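Uncharacterized protein (Parabacteroides merdae ATCC 43184, PDB 4OPW) is of unknown function but is a putative adhesin whose head domain probably serves in attachment at the cell surface. Local coordinates at residues A[120-125]-A[141-146]. Numbering follows the deposited sequence.
Sequences VQLKQK and MVVNEL
Strands 120-122 and 141-143 run side by side in parallel, their axes 4.7 Å apart. Val142 sits between two strand bonds: its N gives a proton to Val120 O at 2.8 Å, and its O takes one from Leu122 N, both nearly along the C=O axes. Parallel pairing in register puts the side chains of each pair on the same face. Val120 and Met141, a selenomethionine, lie alongside each other and point the same way, Val120 CB resting 3.7 Å from Met141 CG. The Met141 chain leaves with CG anti to the backbone N (chi1 -163°) and bends only at its last torsion. Two residues on, Leu122 and Val143 repeat the arrangement, with CD1 of the leucine 3.8 Å from CG2 of the valine; these four side chains share the inner face, while Gln121 and Val142 point to the other.

Further along the two segments, Asn144 takes over. Its N makes an almost straight bond (179°) to Leu122 O. Its CB bond is directed at 120-125, and with CG anti to the carbonyl carbon (chi1 -76°) ND2 comes to 2.9 Å from Lys123 O, above the carbonyl plane, in a more bent bond. A water between the two segments accepts from Glu145 N and lies 2.8 Å from both Leu122 O and Gln124 O, bridging the three. Beyond it the extended chains of Lys125 and Glu145 cross obliquely; NZ stays 4.2 Å from OE2, opposite charges near each other but short of a salt bridge.

These are successive coils of a right-handed parallel beta-helix, consistent with the pectate-lyase-like clan. Strand 98-101 flanks 120-122 in the preceding coil, while across the interior Ile112 and Ala114 of strand 109-114 and Leu133 and Val135 of strand 130-136 pack against Met141.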
ATOM      1  N   VAL A 120      -2.803   4.049   1.497  1.00 15.62           N
ATOM      2  CA  VAL A 120      -2.929   2.683   2.027  1.00 16.14           C
ATOM      3  C   VAL A 120      -2.539   2.722   3.496  1.00 19.34           C
ATOM      4  O   VAL A 120      -1.453   3.193   3.820  1.00 20.12           O
ATOM      5  CB  VAL A 120      -2.072   1.644   1.238  1.00 20.70           C
ATOM      6  CG1 VAL A 120      -2.071   0.268   1.939  1.00 19.91           C
ATOM      7  CG2 VAL A 120      -2.531   1.531  -0.219  1.00 21.16           C
ATOM      8  N   GLN A 121      -3.442   2.300   4.385  1.00 14.97           N
ATOM      9  CA  GLN A 121      -3.173   2.267   5.819  1.00 15.86           C
ATOM     10  C   GLN A 121      -3.387   0.861   6.356  1.00 19.29           C
ATOM     11  O   GLN A 121      -4.518   0.362   6.342  1.00 19.94           O
ATOM     12  CB  GLN A 121      -4.036   3.273   6.606  1.00 17.18           C
ATOM     13  CG  GLN A 121      -3.880   4.738   6.172  1.00 16.82           C
ATOM     14  CD  GLN A 121      -4.988   5.568   6.763  1.00 30.22           C
ATOM     15  OE1 GLN A 121      -6.036   5.776   6.153  1.00 25.26           O
ATOM     16  NE2 GLN A 121      -4.800   6.016   7.970  1.00 24.34           N
ATOM     17  N   LEU A 122      -2.301   0.207   6.810  1.00 15.91           N
ATOM     18  CA  LEU A 122      -2.384  -1.120   7.430  1.00 16.47           C
ATOM     19  C   LEU A 122      -2.296  -0.845   8.910  1.00 19.29           C
ATOM     20  O   LEU A 122      -1.217  -0.572   9.415  1.00 17.85           O
ATOM     21  CB  LEU A 122      -1.312  -2.088   6.902  1.00 17.00           C
ATOM     22  CG  LEU A 122      -1.167  -2.166   5.352  1.00 20.71           C
ATOM     23  CD1 LEU A 122      -0.067  -3.137   4.962  1.00 19.65           C
ATOM     24  CD2 LEU A 122      -2.511  -2.503   4.642  1.00 20.97           C
ATOM     25  N   LYS A 123      -3.459  -0.739   9.568  1.00 17.01           N
ATOM     26  CA  LYS A 123      -3.536  -0.227  10.945  1.00 17.55           C
ATOM     27  C   LYS A 123      -3.168  -1.222  12.055  1.00 22.37           C
ATOM     28  O   LYS A 123      -2.928  -0.783  13.191  1.00 21.84           O
ATOM     29  CB  LYS A 123      -4.932   0.356  11.214  1.00 18.61           C
ATOM     30  CG  LYS A 123      -5.219   1.601  10.357  1.00 23.53           C
ATOM     31  CD  LYS A 123      -6.421   2.368  10.868  1.00 29.08           C
ATOM     32  CE  LYS A 123      -6.622   3.670  10.139  1.00 26.77           C
ATOM     33  NZ  LYS A 123      -7.861   4.367  10.589  1.00 24.82           N
ATOM     34  N   GLN A 124      -3.160  -2.537  11.766  1.00 19.47           N
ATOM     35  CA  GLN A 124      -2.830  -3.546  12.785  1.00 19.97           C
ATOM     36  C   GLN A 124      -1.702  -4.451  12.296  1.00 22.69           C
ATOM     37  O   GLN A 124      -1.332  -4.401  11.116  1.00 23.21           O
ATOM     38  CB  GLN A 124      -4.071  -4.330  13.209  1.00 21.56           C
ATOM     39  CG  GLN A 124      -5.003  -3.497  14.103  1.00 33.22           C
ATOM     40  CD  GLN A 124      -6.315  -4.177  14.411  1.00 56.01           C
ATOM     41  OE1 GLN A 124      -7.387  -3.692  14.058  1.00 61.60           O
ATOM     42  NE2 GLN A 124      -6.272  -5.292  15.101  1.00 50.96           N
ATOM     43  N   LYS A 125      -1.098  -5.224  13.208  1.00 20.57           N
ATOM     44  CA  LYS A 125       0.102  -5.998  12.903  1.00 20.68           C
ATOM     45  C   LYS A 125      -0.021  -6.857  11.630  1.00 23.36           C
ATOM     46  O   LYS A 125      -0.962  -7.630  11.460  1.00 22.37           O
ATOM     47  CB  LYS A 125       0.542  -6.862  14.098  1.00 24.37           C
ATOM     48  CG  LYS A 125       1.911  -7.520  13.916  1.00 31.94           C
ATOM     49  CD  LYS A 125       2.309  -8.331  15.144  1.00 43.70           C
ATOM     50  CE  LYS A 125       3.750  -8.778  15.081  1.00 53.04           C
ATOM     51  NZ  LYS A 125       4.170  -9.447  16.339  1.00 61.70           N
HETATM   52  N   MSE A 141       1.776   5.319   1.809  1.00 18.17           N
HETATM   53  CA  MSE A 141       1.452   4.123   2.553  1.00 18.11           C
HETATM   54  C   MSE A 141       1.904   4.250   3.999  1.00 22.25           C
HETATM   55  O   MSE A 141       2.980   4.789   4.266  1.00 22.19           O
HETATM   56  CB  MSE A 141       2.088   2.899   1.907  1.00 19.65           C
HETATM   57  CG  MSE A 141       1.470   1.617   2.377  1.00 26.69           C
HETATM   58 SE   MSE A 141       2.416   0.234   1.401  0.75 32.03          SE
HETATM   59  CE  MSE A 141       2.037   0.511  -0.205  1.00 24.46           C
ATOM     60  N   VAL A 142       1.051   3.812   4.934  1.00 17.28           N
ATOM     61  CA  VAL A 142       1.369   3.833   6.361  1.00 18.20           C
ATOM     62  C   VAL A 142       1.143   2.424   6.915  1.00 21.45           C
ATOM     63  O   VAL A 142       0.012   1.920   6.866  1.00 20.44           O
ATOM     64  CB  VAL A 142       0.584   4.900   7.178  1.00 22.41           C
ATOM     65  CG1 VAL A 142       1.025   4.894   8.647  1.00 23.48           C
ATOM     66  CG2 VAL A 142       0.728   6.300   6.564  1.00 22.66           C
ATOM     67  N   VAL A 143       2.199   1.815   7.467  1.00 17.60           N
ATOM     68  CA  VAL A 143       2.144   0.483   8.069  1.00 16.95           C
ATOM     69  C   VAL A 143       2.495   0.648   9.540  1.00 20.91           C
ATOM     70  O   VAL A 143       3.630   1.007   9.869  1.00 20.97           O
ATOM     71  CB  VAL A 143       3.061  -0.551   7.339  1.00 19.36           C
ATOM     72  CG1 VAL A 143       2.957  -1.925   7.996  1.00 18.42           C
ATOM     73  CG2 VAL A 143       2.717  -0.646   5.833  1.00 18.90           C
ATOM     74  N   ASN A 144       1.518   0.431  10.427  1.00 19.00           N
ATOM     75  CA  ASN A 144       1.723   0.649  11.858  1.00 18.94           C
ATOM     76  C   ASN A 144       2.719  -0.331  12.489  1.00 22.75           C
ATOM     77  O   ASN A 144       3.501   0.077  13.355  1.00 22.92           O
ATOM     78  CB  ASN A 144       0.392   0.592  12.616  1.00 21.55           C
ATOM     79  CG  ASN A 144      -0.466   1.833  12.448  1.00 37.04           C
ATOM     80  OD1 ASN A 144      -0.082   2.826  11.808  1.00 30.75           O
ATOM     81  ND2 ASN A 144      -1.642   1.815  13.040  1.00 26.50           N
ATOM     82  N   GLU A 145       2.682  -1.603  12.091  1.00 19.79           N
ATOM     83  CA  GLU A 145       3.557  -2.613  12.696  1.00 19.84           C
ATOM     84  C   GLU A 145       3.679  -3.803  11.763  1.00 25.26           C
ATOM     85  O   GLU A 145       2.654  -4.310  11.293  1.00 24.02           O
ATOM     86  CB  GLU A 145       2.992  -3.062  14.061  1.00 21.50           C
ATOM     87  CG  GLU A 145       3.965  -3.910  14.865  1.00 30.15           C
ATOM     88  CD  GLU A 145       3.423  -4.547  16.129  1.00 48.91           C
ATOM     89  OE1 GLU A 145       2.221  -4.373  16.435  1.00 43.67           O
ATOM     90  OE2 GLU A 145       4.214  -5.230  16.817  1.00 43.17           O
ATOM     91  N   LEU A 146       4.917  -4.252  11.510  1.00 22.27           N
ATOM     92  CA  LEU A 146       5.178  -5.400  10.644  1.00 21.77           C
ATOM     93  C   LEU A 146       6.200  -6.385  11.245  1.00 25.16           C
ATOM     94  O   LEU A 146       7.109  -6.001  11.993  1.00 23.37           O
ATOM     95  CB  LEU A 146       5.641  -4.946   9.253  1.00 21.43           C
ATOM     96  CG  LEU A 146       6.983  -4.176   9.122  1.00 24.71           C
ATOM     97  CD1 LEU A 146       8.145  -5.136   8.787  1.00 24.04           C
ATOM     98  CD2 LEU A 146       6.888  -3.120   8.017  1.00 25.06           C
TER
HETATM   99  O   HOH W   1       0.523  -2.466  10.396  1.00 25.32           O